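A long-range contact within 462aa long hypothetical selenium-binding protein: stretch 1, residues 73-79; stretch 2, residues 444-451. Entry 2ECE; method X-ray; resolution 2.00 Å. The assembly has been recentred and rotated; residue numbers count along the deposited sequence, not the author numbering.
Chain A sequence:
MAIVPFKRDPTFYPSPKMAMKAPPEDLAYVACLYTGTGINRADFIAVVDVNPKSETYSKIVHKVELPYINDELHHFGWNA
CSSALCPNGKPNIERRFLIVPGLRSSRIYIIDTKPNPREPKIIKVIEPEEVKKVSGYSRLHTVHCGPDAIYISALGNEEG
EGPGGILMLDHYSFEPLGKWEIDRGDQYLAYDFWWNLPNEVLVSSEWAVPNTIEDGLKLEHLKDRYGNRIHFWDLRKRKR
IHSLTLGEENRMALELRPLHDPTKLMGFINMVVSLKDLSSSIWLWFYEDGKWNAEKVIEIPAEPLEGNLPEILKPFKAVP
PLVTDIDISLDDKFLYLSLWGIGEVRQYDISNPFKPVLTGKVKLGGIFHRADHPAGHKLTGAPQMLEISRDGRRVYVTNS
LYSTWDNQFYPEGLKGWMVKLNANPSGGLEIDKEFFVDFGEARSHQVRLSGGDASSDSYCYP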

# COMPACT_ATOMS: atom_id res chain seq x y z
N LEU A 73 4.61 -4.59 11.13
CA LEU A 73 3.34 -4.52 10.43
C LEU A 73 3.54 -3.52 9.31
O LEU A 73 4.40 -2.62 9.42
CB LEU A 73 2.21 -4.05 11.34
CG LEU A 73 1.73 -5.04 12.42
CD1 LEU A 73 0.33 -4.68 12.87
CD2 LEU A 73 1.73 -6.45 11.85
N HIS A 74 2.86 -3.74 8.20
CA HIS A 74 3.01 -2.83 7.07
C HIS A 74 1.69 -2.70 6.28
O HIS A 74 0.84 -1.87 6.57
CB HIS A 74 4.09 -3.47 6.23
CG HIS A 74 4.68 -2.61 5.16
ND1 HIS A 74 5.76 -1.79 5.39
CD2 HIS A 74 4.43 -2.54 3.83
CE1 HIS A 74 6.16 -1.26 4.25
NE2 HIS A 74 5.37 -1.70 3.28
N HIS A 75 1.43 -3.74 5.50
CA HIS A 75 0.24 -3.78 4.65
C HIS A 75 -0.63 -4.93 5.16
O HIS A 75 -0.11 -5.88 5.74
CB HIS A 75 0.60 -4.06 3.17
CG HIS A 75 0.99 -2.84 2.38
ND1 HIS A 75 1.41 -1.67 2.97
CD2 HIS A 75 1.05 -2.63 1.04
CE1 HIS A 75 1.70 -0.78 2.03
NE2 HIS A 75 1.49 -1.34 0.85
N PHE A 76 -1.94 -4.81 4.99
CA PHE A 76 -2.86 -5.86 5.40
C PHE A 76 -4.16 -5.76 4.60
O PHE A 76 -4.39 -4.77 3.90
CB PHE A 76 -3.15 -5.84 6.91
CG PHE A 76 -3.91 -4.63 7.40
CD1 PHE A 76 -3.28 -3.39 7.51
CD2 PHE A 76 -5.25 -4.73 7.76
CE1 PHE A 76 -3.97 -2.27 7.98
CE2 PHE A 76 -5.96 -3.61 8.23
CZ PHE A 76 -5.32 -2.38 8.34
N GLY A 77 -5.01 -6.77 4.69
CA GLY A 77 -6.25 -6.72 3.94
C GLY A 77 -7.33 -7.61 4.51
O GLY A 77 -7.15 -8.23 5.55
N TRP A 78 -8.47 -7.67 3.82
CA TRP A 78 -9.60 -8.49 4.25
C TRP A 78 -9.55 -9.90 3.70
O TRP A 78 -8.93 -10.14 2.66
CB TRP A 78 -10.91 -7.85 3.81
CG TRP A 78 -11.15 -6.49 4.37
CD1 TRP A 78 -10.90 -5.30 3.77
CD2 TRP A 78 -11.75 -6.19 5.63
NE1 TRP A 78 -11.32 -4.27 4.57
CE2 TRP A 78 -11.84 -4.79 5.73
CE3 TRP A 78 -12.22 -6.98 6.70
CZ2 TRP A 78 -12.39 -4.14 6.84
CZ3 TRP A 78 -12.76 -6.33 7.81
CH2 TRP A 78 -12.84 -4.93 7.87
N ASN A 79 -10.21 -10.82 4.38
CA ASN A 79 -10.27 -12.21 3.94
C ASN A 79 -11.12 -12.30 2.67
O ASN A 79 -10.85 -13.11 1.79
CB ASN A 79 -10.90 -13.09 5.03
CG ASN A 79 -12.36 -12.76 5.28
OD1 ASN A 79 -12.69 -11.65 5.69
ND2 ASN A 79 -13.24 -13.72 5.03
N SER A 444 2.79 4.60 12.08
CA SER A 444 1.60 4.13 11.37
C SER A 444 1.84 3.82 9.89
O SER A 444 2.62 4.49 9.22
CB SER A 444 0.48 5.16 11.51
OG SER A 444 0.94 6.46 11.16
N HIS A 445 1.16 2.79 9.39
CA HIS A 445 1.32 2.41 7.99
C HIS A 445 -0.03 2.31 7.25
O HIS A 445 -0.79 3.29 7.20
CB HIS A 445 2.09 1.09 7.87
CG HIS A 445 2.85 0.96 6.58
ND1 HIS A 445 4.16 1.37 6.45
CD2 HIS A 445 2.46 0.56 5.35
CE1 HIS A 445 4.55 1.23 5.20
NE2 HIS A 445 3.53 0.74 4.51
N GLN A 446 -0.34 1.15 6.69
CA GLN A 446 -1.58 1.03 5.92
C GLN A 446 -2.87 1.22 6.70
O GLN A 446 -2.98 0.84 7.86
CB GLN A 446 -1.63 -0.29 5.17
CG GLN A 446 -2.76 -0.34 4.13
CD GLN A 446 -2.53 -1.38 3.07
OE1 GLN A 446 -2.30 -2.55 3.38
NE2 GLN A 446 -2.59 -0.96 1.81
N VAL A 447 -3.84 1.81 6.02
CA VAL A 447 -5.15 2.07 6.61
C VAL A 447 -6.22 1.32 5.83
O VAL A 447 -6.22 1.33 4.60
CB VAL A 447 -5.47 3.59 6.57
CG1 VAL A 447 -6.90 3.85 7.02
CG2 VAL A 447 -4.50 4.34 7.47
N ARG A 448 -7.12 0.65 6.54
CA ARG A 448 -8.23 -0.05 5.90
C ARG A 448 -9.51 0.48 6.53
O ARG A 448 -9.70 0.40 7.74
CB ARG A 448 -8.14 -1.58 6.10
CG ARG A 448 -7.74 -2.35 4.83
CD ARG A 448 -6.25 -2.17 4.51
NE ARG A 448 -5.89 -2.57 3.15
CZ ARG A 448 -6.11 -1.84 2.06
NH1 ARG A 448 -6.69 -0.66 2.17
NH2 ARG A 448 -5.72 -2.29 0.88
N LEU A 449 -10.39 1.03 5.70
CA LEU A 449 -11.64 1.59 6.19
C LEU A 449 -12.73 0.52 6.29
O LEU A 449 -12.88 -0.32 5.40
CB LEU A 449 -12.10 2.72 5.27
CG LEU A 449 -11.05 3.81 4.99
CD1 LEU A 449 -11.61 4.81 3.97
CD2 LEU A 449 -10.69 4.52 6.30
N SER A 450 -13.49 0.55 7.38
CA SER A 450 -14.57 -0.41 7.56
C SER A 450 -15.51 -0.29 6.35
O SER A 450 -15.86 0.81 5.94
CB SER A 450 -15.34 -0.11 8.85
OG SER A 450 -15.85 1.21 8.86
N GLY A 451 -15.89 -1.43 5.77
CA GLY A 451 -16.77 -1.39 4.62
C GLY A 451 -16.05 -1.31 3.29
O GLY A 451 -16.68 -1.25 2.23
O HOH W 1 -11.18 -1.65 3.85

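How do two segments whose touching residues are at least 370 apart in sequence lie against each other? They run in nearly the same direction, 17° apart end to end, with His 74 level with His 445 and His 75 with Gln 446. One direct backbone hydrogen bond joins them, from Gln 446 N to His 74 O at 3.2 Å. Farther along the spacing widens, the CA atoms of Gly 77 and Arg 448 being 7.2 Å apart, and side chains take over the bonding.

What does Gln 446 contribute besides its backbone? Its side chain points toward the first stretch and its amide oxygen serves as a substitute for a strand carbonyl: Phe 76 N donates to Gln 446 OE1 at 2.8 Å. The amide carbon also sits over one face of the His 75 ring, so the same side chain both bonds and packs.

How does Phe 76 hold Arg 448? Two different chemistries act on one side chain. Arg 448 NE donates to Phe 76 O at 2.8 Å, meeting the carbonyl near the guanidinium plane, where the N-H groups point. Meanwhile the aliphatic part of the arginine lies on the phenyl ring, with Arg 448 CD 4.0 Å from the ring centroid of Phe 76 and almost on its normal, a CH-pi contact. Arg 448 NH1 turns back to its own strand, donating to Val 447 O at 3.2 Å.

What closes the two ends? At one, the rings of His 74 and His 445 stack face to face, centroids 3.7 Å apart and planes 28° from parallel; their nitrogens come close without hydrogen bonding. At the other, a water bridges the gap, accepting from Trp 78 NE1 and donating to Leu 449 O, each 2.7 Å from the water oxygen, so the indole N-H is satisfied through the water, with no direct hydrogen bond to the strand.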